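Local coordinates for protein type II restriction enzyme MUNI (Mycoplasma, PDB 1D02) that recognises the double-stranded DNA sequence 5'-CAATTG-3' as a homodimeric type II restriction endonuclease and cleaves it after the first C, at residues 9-15 with 33-38. The protein carries 1 engineered substitution. Residue numbers count along the deposited sequence, not the author numbering.
Sequences RLNWQAL and AVFEGT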
loop_
_atom_site.group_PDB
_atom_site.type_symbol
_atom_site.label_atom_id
_atom_site.label_comp_id
_atom_site.label_asym_id
_atom_site.label_seq_id
_atom_site.Cartn_x
_atom_site.Cartn_y
_atom_site.Cartn_z
ATOM N N ARG D 9 -3.027 33.137 -3.656
ATOM C CA ARG D 9 -4.476 33.053 -3.851
ATOM C C ARG D 9 -4.886 32.334 -5.144
ATOM O O ARG D 9 -4.406 32.651 -6.225
ATOM C CB ARG D 9 -5.112 34.450 -3.808
ATOM C CG ARG D 9 -6.644 34.377 -3.824
ATOM C CD ARG D 9 -7.311 35.689 -3.544
ATOM N NE ARG D 9 -6.829 36.310 -2.313
ATOM C CZ ARG D 9 -7.165 37.544 -1.944
ATOM N NH1 ARG D 9 -7.987 38.250 -2.704
ATOM N NH2 ARG D 9 -6.655 38.087 -0.845
ATOM N N LEU D 10 -5.805 31.384 -5.012
ATOM C CA LEU D 10 -6.259 30.619 -6.155
ATOM C C LEU D 10 -7.332 31.392 -6.942
ATOM O O LEU D 10 -7.895 32.370 -6.438
ATOM C CB LEU D 10 -6.775 29.258 -5.648
ATOM C CG LEU D 10 -5.722 28.396 -4.948
ATOM C CD1 LEU D 10 -6.303 26.991 -4.646
ATOM C CD2 LEU D 10 -4.531 28.229 -5.867
ATOM N N ASN D 11 -7.599 30.960 -8.175
ATOM C CA ASN D 11 -8.574 31.647 -9.028
ATOM C C ASN D 11 -9.957 31.063 -8.850
ATOM O O ASN D 11 -10.456 30.334 -9.718
ATOM C CB ASN D 11 -8.135 31.522 -10.480
ATOM C CG ASN D 11 -8.870 32.479 -11.403
ATOM O OD1 ASN D 11 -9.960 32.964 -11.081
ATOM N ND2 ASN D 11 -8.299 32.716 -12.575
ATOM N N TRP D 12 -10.579 31.407 -7.731
ATOM C CA TRP D 12 -11.886 30.901 -7.405
ATOM C C TRP D 12 -12.947 31.340 -8.415
ATOM O O TRP D 12 -13.919 30.617 -8.628
ATOM C CB TRP D 12 -12.255 31.332 -5.985
ATOM C CG TRP D 12 -11.306 30.749 -4.955
ATOM C CD1 TRP D 12 -10.236 31.383 -4.355
ATOM C CD2 TRP D 12 -11.307 29.400 -4.444
ATOM N NE1 TRP D 12 -9.581 30.513 -3.508
ATOM C CE2 TRP D 12 -10.215 29.293 -3.536
ATOM C CE3 TRP D 12 -12.119 28.273 -4.664
ATOM C CZ2 TRP D 12 -9.921 28.108 -2.850
ATOM C CZ3 TRP D 12 -11.827 27.086 -3.983
ATOM C CH2 TRP D 12 -10.736 27.016 -3.080
ATOM N N GLN D 13 -12.767 32.510 -9.030
ATOM C CA GLN D 13 -13.750 32.975 -10.010
ATOM C C GLN D 13 -13.756 32.082 -11.251
ATOM O O GLN D 13 -14.827 31.817 -11.816
ATOM C CB GLN D 13 -13.478 34.427 -10.421
ATOM C CG GLN D 13 -13.605 35.427 -9.253
ATOM C CD GLN D 13 -12.245 35.827 -8.691
ATOM O OE1 GLN D 13 -11.331 34.991 -8.591
ATOM N NE2 GLN D 13 -12.103 37.114 -8.317
ATOM N N ALA D 14 -12.580 31.612 -11.674
ATOM C CA ALA D 14 -12.512 30.748 -12.849
ATOM C C ALA D 14 -13.202 29.429 -12.530
ATOM O O ALA D 14 -13.892 28.889 -13.382
ATOM C CB ALA D 14 -11.078 30.483 -13.268
ATOM N N LEU D 15 -13.021 28.920 -11.310
ATOM C CA LEU D 15 -13.685 27.665 -10.924
ATOM C C LEU D 15 -15.212 27.858 -10.869
ATOM O O LEU D 15 -15.994 26.975 -11.300
ATOM C CB LEU D 15 -13.165 27.176 -9.563
ATOM C CG LEU D 15 -13.849 25.915 -9.003
ATOM C CD1 LEU D 15 -13.707 24.760 -10.013
ATOM C CD2 LEU D 15 -13.234 25.503 -7.690
ATOM N N ALA D 33 -8.879 25.059 -13.944
ATOM C CA ALA D 33 -9.585 26.335 -13.859
ATOM C C ALA D 33 -9.101 27.168 -12.679
ATOM O O ALA D 33 -8.799 28.359 -12.818
ATOM C CB ALA D 33 -11.106 26.110 -13.739
ATOM N N VAL D 34 -9.030 26.538 -11.515
ATOM C CA VAL D 34 -8.650 27.251 -10.303
ATOM C C VAL D 34 -7.189 27.716 -10.292
ATOM O O VAL D 34 -6.794 28.613 -9.508
ATOM C CB VAL D 34 -9.036 26.403 -9.045
ATOM C CG1 VAL D 34 -7.876 25.506 -8.553
ATOM C CG2 VAL D 34 -9.496 27.343 -7.960
ATOM N N PHE D 35 -6.383 27.137 -11.167
ATOM C CA PHE D 35 -4.987 27.556 -11.255
ATOM C C PHE D 35 -4.738 28.608 -12.332
ATOM O O PHE D 35 -3.601 29.082 -12.487
ATOM C CB PHE D 35 -4.068 26.350 -11.517
ATOM C CG PHE D 35 -3.921 25.410 -10.337
ATOM C CD1 PHE D 35 -3.344 24.140 -10.523
ATOM C CD2 PHE D 35 -4.301 25.789 -9.049
ATOM C CE1 PHE D 35 -3.152 23.280 -9.447
ATOM C CE2 PHE D 35 -4.111 24.935 -7.967
ATOM C CZ PHE D 35 -3.530 23.669 -8.172
ATOM N N GLU D 36 -5.772 28.994 -13.078
ATOM C CA GLU D 36 -5.581 29.979 -14.157
ATOM C C GLU D 36 -4.954 31.275 -13.681
ATOM O O GLU D 36 -5.453 31.911 -12.761
ATOM C CB GLU D 36 -6.906 30.317 -14.854
ATOM C CG GLU D 36 -7.429 29.178 -15.720
ATOM C CD GLU D 36 -8.781 29.489 -16.342
ATOM O OE1 GLU D 36 -9.486 28.529 -16.731
ATOM O OE2 GLU D 36 -9.152 30.686 -16.463
ATOM N N GLY D 37 -3.848 31.654 -14.312
ATOM C CA GLY D 37 -3.194 32.898 -13.936
ATOM C C GLY D 37 -2.395 32.845 -12.656
ATOM O O GLY D 37 -1.858 33.873 -12.231
ATOM N N THR D 38 -2.295 31.672 -12.031
ATOM C CA THR D 38 -1.524 31.560 -10.795
ATOM C C THR D 38 -0.176 30.896 -11.066
ATOM O O THR D 38 0.148 30.518 -12.203
ATOM C CB THR D 38 -2.247 30.698 -9.726
ATOM O OG1 THR D 38 -2.131 29.312 -10.087
ATOM C CG2 THR D 38 -3.755 31.064 -9.633
#
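Arg9 meets the 33-38 segment through its backbone, with its O atom 3.8 Å from CG2 of Thr38, while its guanidinium turns outward to a salt bridge with Glu5. Leu10 is buried: its CD2 lies 3.9 Å from CE2 at the edge of the Phe35 ring, its CB is 4.1 Å from Val34 CG2, and its side chain also touches Val190 and Asn194 of helix 186-197. At Asn11 the polar contacts converge. Asn11 N donates to Val34 O (2.8 Å), and Asn11 ND2 donates to Glu36 O (3.0 Å) inside the type II beta turn from Phe35 to Thr38, in which Gly37 adopts a positive phi. Asn11 is also the N-cap residue of helix 12-21, Asn11 OD1 accepting from Ala14 N at 3.0 Å, so one side-chain amide caps this helix through OD1 and bonds the turn through ND2 where, in this PD-(D/E)XK-clan nuclease, the start of helix 12-21 meets the segment following helix 27-34, against helix 186-197. Val34 CG2 lies over one face of the Trp12 ring, 4.3 Å from Trp12 CE3. Ala14 allows close approach, its CB only 3.1 Å from Ala33 O, and Leu15 CB packs 4.0 Å from Val34 CG2.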